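Local structure of sulfur carrier protein CysO (Mycobacterium tuberculosis, 3DWG) at residues 33-36 with 37-41; 60-64 with 65-69. The protein probably donates sulfur, in its thiocarboxylated form, to the CysM-dependent pathway of cysteine biosynthesis. All coordinates share one frame; numbering follows the deposited sequence.

Overall arrangement
Both contacts are local and belong to one ubiquitin-like domain of the ThiS family, in which a mixed beta-sheet carries helix 28-38. Contact 1 (33-36 with 37-41) is the last turn of that helix and the bend into helix 42-46; contact 2 (60-64 with 65-69) is the hairpin of strands 59-63 and 66-67 with the 3-10 residues that follow. They lie on opposite sides of the chain's centre, with their own centres about 19 Å apart and nearest atoms about 7 Å apart. Helix 28-38 relates them: L28 at its start meets I61 and V68 of contact 2, whereas L35 in contact 1 packs on strand 20-23. Another protein chain reaches contact 2, but none touches contact 1.

Contact 1 (33-36 with 37-41)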
ATOM      1  N   SER C  33     -25.284  -8.024  34.175  1.00 20.07           N
ATOM      2  CA  SER C  33     -26.353  -8.101  35.199  1.00 20.77           C
ATOM      3  C   SER C  33     -26.851  -6.731  35.603  1.00 20.53           C
ATOM      4  O   SER C  33     -28.069  -6.528  35.742  1.00 21.55           O
ATOM      5  CB  SER C  33     -25.794  -8.785  36.433  1.00 20.80           C
ATOM      6  OG  SER C  33     -26.893  -8.970  37.357  1.00 23.90           O
ATOM      7  N   ASP C  34     -25.916  -5.814  35.781  1.00 22.81           N
ATOM      8  CA  ASP C  34     -26.185  -4.436  36.163  1.00 21.96           C
ATOM      9  C   ASP C  34     -26.929  -3.755  35.022  1.00 23.74           C
ATOM     10  O   ASP C  34     -27.925  -3.060  35.247  1.00 24.14           O
ATOM     11  CB  ASP C  34     -24.889  -3.681  36.475  1.00 24.01           C
ATOM     12  CG  ASP C  34     -25.154  -2.337  37.077  1.00 25.28           C
ATOM     13  OD1 ASP C  34     -25.746  -2.286  38.206  1.00 30.08           O
ATOM     14  OD2 ASP C  34     -24.822  -1.297  36.479  1.00 27.96           O
ATOM     15  N   LEU C  35     -26.504  -4.033  33.788  1.00 22.90           N
ATOM     16  CA  LEU C  35     -27.194  -3.440  32.622  1.00 22.39           C
ATOM     17  C   LEU C  35     -28.645  -3.883  32.597  1.00 23.16           C
ATOM     18  O   LEU C  35     -29.552  -3.082  32.366  1.00 23.66           O
ATOM     19  CB  LEU C  35     -26.509  -3.872  31.296  1.00 21.15           C
ATOM     20  CG  LEU C  35     -25.199  -3.119  30.993  1.00 20.61           C
ATOM     21  CD1 LEU C  35     -24.520  -3.784  29.831  1.00 21.06           C
ATOM     22  CD2 LEU C  35     -25.468  -1.637  30.693  1.00 22.94           C
ATOM     23  N   GLU C  36     -28.868  -5.183  32.791  1.00 24.12           N
ATOM     24  CA  GLU C  36     -30.225  -5.711  32.884  1.00 25.76           C
ATOM     25  C   GLU C  36     -31.062  -5.059  34.000  1.00 26.97           C
ATOM     26  O   GLU C  36     -32.264  -4.746  33.792  1.00 26.08           O
ATOM     27  CB  GLU C  36     -30.201  -7.227  33.089  1.00 26.26           C
ATOM     28  CG  GLU C  36     -31.588  -7.868  33.137  1.00 27.95           C
ATOM     29  CD  GLU C  36     -32.355  -7.815  31.823  1.00 30.78           C
ATOM     30  OE1 GLU C  36     -31.741  -7.832  30.726  1.00 31.17           O
ATOM     31  OE2 GLU C  36     -33.596  -7.763  31.890  1.00 34.55           O
ATOM     32  N   ALA C  37     -30.438  -4.805  35.146  1.00 25.89           N
ATOM     33  CA  ALA C  37     -31.162  -4.129  36.278  1.00 27.91           C
ATOM     34  C   ALA C  37     -31.666  -2.761  35.844  1.00 28.49           C
ATOM     35  O   ALA C  37     -32.729  -2.332  36.273  1.00 28.97           O
ATOM     36  CB  ALA C  37     -30.282  -4.004  37.538  1.00 26.48           C
ATOM     37  N   ASN C  38     -30.881  -2.044  35.027  1.00 28.34           N
ATOM     38  CA  ASN C  38     -31.256  -0.679  34.647  1.00 28.23           C
ATOM     39  C   ASN C  38     -32.007  -0.587  33.314  1.00 29.07           C
ATOM     40  O   ASN C  38     -32.740   0.383  33.093  1.00 29.92           O
ATOM     41  CB  ASN C  38     -30.043   0.258  34.641  1.00 28.80           C
ATOM     42  CG  ASN C  38     -29.474   0.468  36.019  1.00 32.49           C
ATOM     43  OD1 ASN C  38     -30.177   0.955  36.914  1.00 36.45           O
ATOM     44  ND2 ASN C  38     -28.208   0.092  36.221  1.00 32.29           N
ATOM     45  N   TYR C  39     -31.838  -1.613  32.468  1.00 27.87           N
ATOM     46  CA  TYR C  39     -32.280  -1.600  31.051  1.00 28.11           C
ATOM     47  C   TYR C  39     -32.885  -2.944  30.674  1.00 29.42           C
ATOM     48  O   TYR C  39     -32.301  -3.770  29.937  1.00 28.18           O
ATOM     49  CB  TYR C  39     -31.120  -1.197  30.100  1.00 28.27           C
ATOM     50  CG  TYR C  39     -30.383   0.057  30.537  1.00 24.82           C
ATOM     51  CD1 TYR C  39     -29.124  -0.006  31.101  1.00 24.38           C
ATOM     52  CD2 TYR C  39     -30.992   1.338  30.434  1.00 25.77           C
ATOM     53  CE1 TYR C  39     -28.443   1.131  31.538  1.00 24.92           C
ATOM     54  CE2 TYR C  39     -30.332   2.461  30.847  1.00 26.07           C
ATOM     55  CZ  TYR C  39     -29.074   2.384  31.399  1.00 26.88           C
ATOM     56  OH  TYR C  39     -28.426   3.519  31.807  1.00 28.86           O
ATOM     57  N   SER C  40     -34.084  -3.171  31.203  1.00 30.35           N
ATOM     58  CA  SER C  40     -34.772  -4.433  31.084  1.00 32.73           C
ATOM     59  C   SER C  40     -34.750  -4.970  29.669  1.00 32.61           C
ATOM     60  O   SER C  40     -35.000  -4.226  28.725  1.00 33.97           O
ATOM     61  CB  SER C  40     -36.232  -4.214  31.539  1.00 33.17           C
ATOM     62  OG  SER C  40     -36.908  -5.442  31.714  1.00 38.60           O
ATOM     63  N   GLY C  41     -34.433  -6.259  29.529  1.00 31.86           N
ATOM     64  CA  GLY C  41     -34.506  -6.969  28.253  1.00 30.16           C
ATOM     65  C   GLY C  41     -33.175  -6.986  27.515  1.00 30.43           C
ATOM     66  O   GLY C  41     -33.032  -7.697  26.508  1.00 30.85           O
TER
HETATM   67  O   HOH W   1     -26.152  -0.204  34.162  1.00 28.38           O
HETATM   68  O   HOH W   2     -27.558   0.029  38.989  1.00 50.31           O
HETATM   69  O   HOH W   3     -34.840  -5.689  34.480  1.00 43.26           O
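E36 and G41 meet in a side-chain-to-backbone contact at the C-terminal end of helix 28-38, the helix that packs on the sheet of this ubiquitin-like fold. The last helical turn is tied by backbone bonds from A37 N to S33 O and from N38 N to D34 O (3.1 Å). Y39, the first residue to leave helical angles, gives a weak bond from its N to L35 O at 2.7 Å. Its ring crosses L35 at a slant, with Y39 CD1 4.0 Å from L35 CD2. Both side chains also rest on V21 of strand 20-23. On the solvent side D34 and N38 are joined through water: one molecule donates to D34 OD1, another to D34 OD2, and both accept from N38 ND2, while D34 OD2 also accepts a hydrogen bond from S24 N. N38 CB lies 3.6 Å above the Y39 ring plane, toward its rim. The E36 chain bends at chi2 (67°), and its carboxylate lies beside the last turn, where the chain leaving the helix brings G41 N to it. S43 OG hydrogen-bonds to E36 OE1, and on the syn side, 30° out of the carboxylate plane, G41 N donates to E36 OE2 at 2.9 Å, nearly straight at 178°.

Contact 2 (60-64 with 65-69); sequences NIYVN and DEDVR
Two successive residues with positive phi, N64 and D65, make the type I' turn from V63 to E66 in a tight beta hairpin. V63 and E66, the ends of the turn, form the hydrogen-bonded pair: V63 N gives to E66 O at 3.0 Å, and E66 N to V63 O at 2.9 Å, the latter from above the carbonyl plane. Y62 and D67 are the next, non-hydrogen-bonded pair; Y62 CE2 lies 3.8 Å from D67 CB, with ring and carboxylate planes 60° apart. Past this pair V68 N donates to I61 O (3.0 Å), in the carbonyl plane. The methyls of V68 spread on the side of I61 and V63: V68 CG1 touches V63 CG2 at 3.8 Å, and V68 CG2 comes to I61 CB at 4.1 Å. With its CG anti to the backbone N (chi1 -173°), D67 accepts R69 N at OD1, an Asx turn that starts the 3-10 segment. Water links D67 OD2 to N60 OD1, and R69 NH1 binds V59 O. I61, V63 and V68 thus pack together on one side, while Y62 OH hydrogen-bonds to an acidic side chain of another protein chain and D65 OD1 forms a salt bridge with a basic one, polar contacts that tie the hairpin to that partner.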
ATOM      1  N   ASN C  60     -20.413  -9.328  19.611  1.00 15.97           N
ATOM      2  CA  ASN C  60     -19.028  -9.232  20.046  1.00 17.16           C
ATOM      3  C   ASN C  60     -18.926  -8.239  21.165  1.00 17.06           C
ATOM      4  O   ASN C  60     -19.551  -7.174  21.130  1.00 16.74           O
ATOM      5  CB  ASN C  60     -18.120  -8.781  18.873  1.00 17.86           C
ATOM      6  CG  ASN C  60     -18.012  -9.837  17.801  1.00 18.80           C
ATOM      7  OD1 ASN C  60     -17.915 -11.062  18.092  1.00 22.76           O
ATOM      8  ND2 ASN C  60     -18.047  -9.394  16.521  1.00 19.71           N
ATOM      9  N   ILE C  61     -18.193  -8.614  22.205  1.00 14.86           N
ATOM     10  CA  ILE C  61     -17.954  -7.694  23.308  1.00 15.18           C
ATOM     11  C   ILE C  61     -16.477  -7.583  23.634  1.00 15.45           C
ATOM     12  O   ILE C  61     -15.738  -8.574  23.662  1.00 15.56           O
ATOM     13  CB  ILE C  61     -18.761  -8.115  24.585  1.00 15.31           C
ATOM     14  CG1 ILE C  61     -20.230  -8.294  24.174  1.00 15.45           C
ATOM     15  CG2 ILE C  61     -18.581  -7.049  25.678  1.00 16.34           C
ATOM     16  CD1 ILE C  61     -21.269  -8.578  25.350  1.00 16.15           C
ATOM     17  N   TYR C  62     -16.037  -6.343  23.887  1.00 16.32           N
ATOM     18  CA  TYR C  62     -14.646  -6.040  24.155  1.00 15.90           C
ATOM     19  C   TYR C  62     -14.513  -5.246  25.468  1.00 17.19           C
ATOM     20  O   TYR C  62     -15.341  -4.410  25.756  1.00 18.05           O
ATOM     21  CB  TYR C  62     -14.063  -5.214  22.986  1.00 16.63           C
ATOM     22  CG  TYR C  62     -14.333  -5.790  21.615  1.00 16.68           C
ATOM     23  CD1 TYR C  62     -15.531  -5.536  20.979  1.00 15.60           C
ATOM     24  CD2 TYR C  62     -13.392  -6.586  20.969  1.00 18.25           C
ATOM     25  CE1 TYR C  62     -15.815  -6.076  19.773  1.00 19.28           C
ATOM     26  CE2 TYR C  62     -13.673  -7.151  19.708  1.00 14.83           C
ATOM     27  CZ  TYR C  62     -14.870  -6.845  19.129  1.00 16.44           C
ATOM     28  OH  TYR C  62     -15.266  -7.333  17.892  1.00 18.81           O
ATOM     29  N   VAL C  63     -13.521  -5.616  26.265  1.00 17.33           N
ATOM     30  CA  VAL C  63     -13.206  -4.883  27.505  1.00 18.62           C
ATOM     31  C   VAL C  63     -11.857  -4.249  27.208  1.00 19.07           C
ATOM     32  O   VAL C  63     -10.895  -4.974  26.906  1.00 19.43           O
ATOM     33  CB  VAL C  63     -13.103  -5.865  28.732  1.00 19.28           C
ATOM     34  CG1 VAL C  63     -12.534  -5.105  29.936  1.00 19.61           C
ATOM     35  CG2 VAL C  63     -14.468  -6.467  29.048  1.00 20.33           C
ATOM     36  N   ASN C  64     -11.781  -2.915  27.317  1.00 20.90           N
ATOM     37  CA  ASN C  64     -10.562  -2.150  26.917  1.00 21.46           C
ATOM     38  C   ASN C  64      -9.973  -2.645  25.570  1.00 20.24           C
ATOM     39  O   ASN C  64      -8.773  -2.920  25.430  1.00 22.12           O
ATOM     40  CB  ASN C  64      -9.491  -2.162  27.973  1.00 21.85           C
ATOM     41  CG  ASN C  64      -9.963  -1.534  29.249  1.00 24.33           C
ATOM     42  OD1 ASN C  64     -10.767  -0.600  29.233  1.00 28.07           O
ATOM     43  ND2 ASN C  64      -9.503  -2.081  30.369  1.00 28.19           N
ATOM     44  N   ASP C  65     -10.896  -2.837  24.637  1.00 19.69           N
ATOM     45  CA  ASP C  65     -10.567  -3.220  23.266  1.00 20.91           C
ATOM     46  C   ASP C  65     -10.203  -4.681  23.042  1.00 19.24           C
ATOM     47  O   ASP C  65      -9.940  -5.079  21.912  1.00 19.82           O
ATOM     48  CB  ASP C  65      -9.489  -2.300  22.693  1.00 21.60           C
ATOM     49  CG  ASP C  65     -10.015  -0.852  22.482  1.00 25.01           C
ATOM     50  OD1 ASP C  65     -11.256  -0.678  22.382  1.00 26.66           O
ATOM     51  OD2 ASP C  65      -9.185   0.088  22.418  1.00 30.26           O
ATOM     52  N   GLU C  66     -10.280  -5.516  24.091  1.00 18.85           N
ATOM     53  CA  GLU C  66      -9.941  -6.911  23.965  1.00 19.42           C
ATOM     54  C   GLU C  66     -11.160  -7.807  23.965  1.00 16.85           C
ATOM     55  O   GLU C  66     -11.969  -7.733  24.874  1.00 18.16           O
ATOM     56  CB  GLU C  66      -8.957  -7.342  25.080  1.00 18.69           C
ATOM     57  CG  GLU C  66      -7.713  -6.405  25.152  1.00 26.45           C
ATOM     58  CD  GLU C  66      -6.584  -6.904  26.042  1.00 28.01           C
ATOM     59  OE1 GLU C  66      -5.807  -6.017  26.485  1.00 31.54           O
ATOM     60  OE2 GLU C  66      -6.512  -8.159  26.298  1.00 32.99           O
ATOM     61  N   ASP C  67     -11.280  -8.630  22.947  1.00 16.79           N
ATOM     62  CA  ASP C  67     -12.421  -9.505  22.752  1.00 17.14           C
ATOM     63  C   ASP C  67     -12.531 -10.490  23.916  1.00 16.61           C
ATOM     64  O   ASP C  67     -11.639 -11.263  24.132  1.00 17.18           O
ATOM     65  CB  ASP C  67     -12.225 -10.270  21.435  1.00 17.42           C
ATOM     66  CG  ASP C  67     -13.420 -11.082  21.027  1.00 21.19           C
ATOM     67  OD1 ASP C  67     -14.257 -11.558  21.844  1.00 18.49           O
ATOM     68  OD2 ASP C  67     -13.532 -11.368  19.827  1.00 24.50           O
ATOM     69  N   VAL C  68     -13.635 -10.404  24.630  1.00 16.86           N
ATOM     70  CA  VAL C  68     -13.864 -11.328  25.777  1.00 16.60           C
ATOM     71  C   VAL C  68     -13.856 -12.777  25.397  1.00 17.82           C
ATOM     72  O   VAL C  68     -13.620 -13.601  26.316  1.00 19.02           O
ATOM     73  CB  VAL C  68     -15.159 -10.964  26.517  1.00 16.20           C
ATOM     74  CG1 VAL C  68     -15.116  -9.546  27.003  1.00 18.36           C
ATOM     75  CG2 VAL C  68     -16.413 -11.255  25.697  1.00 16.27           C
ATOM     76  N   ARG C  69     -14.081 -13.155  24.130  1.00 17.86           N
ATOM     77  CA  ARG C  69     -14.003 -14.613  23.811  1.00 18.30           C
ATOM     78  C   ARG C  69     -12.628 -15.246  24.075  1.00 20.30           C
ATOM     79  O   ARG C  69     -12.518 -16.465  24.134  1.00 22.13           O
ATOM     80  CB  ARG C  69     -14.530 -14.868  22.417  1.00 19.16           C
ATOM     81  CG  ARG C  69     -16.056 -14.756  22.374  1.00 19.35           C
ATOM     82  CD  ARG C  69     -16.589 -15.275  21.074  1.00 23.43           C
ATOM     83  NE  ARG C  69     -18.038 -15.335  21.026  1.00 23.20           N
ATOM     84  CZ  ARG C  69     -18.826 -14.363  20.577  1.00 24.37           C
ATOM     85  NH1 ARG C  69     -18.276 -13.218  20.154  1.00 23.23           N
ATOM     86  NH2 ARG C  69     -20.151 -14.530  20.598  1.00 22.36           N
TER
HETATM   87  O   HOH W   4     -15.603 -12.556  18.876  1.00 28.58           O
HETATM   88  O   HOH W   5     -16.984 -11.081  21.954  1.00 24.66           O
HETATM   89  O   HOH W   6     -13.650  -1.596  24.914  1.00 26.33           O
HETATM   90  O   HOH W   7      -6.324  -3.281  25.974  1.00 42.42           O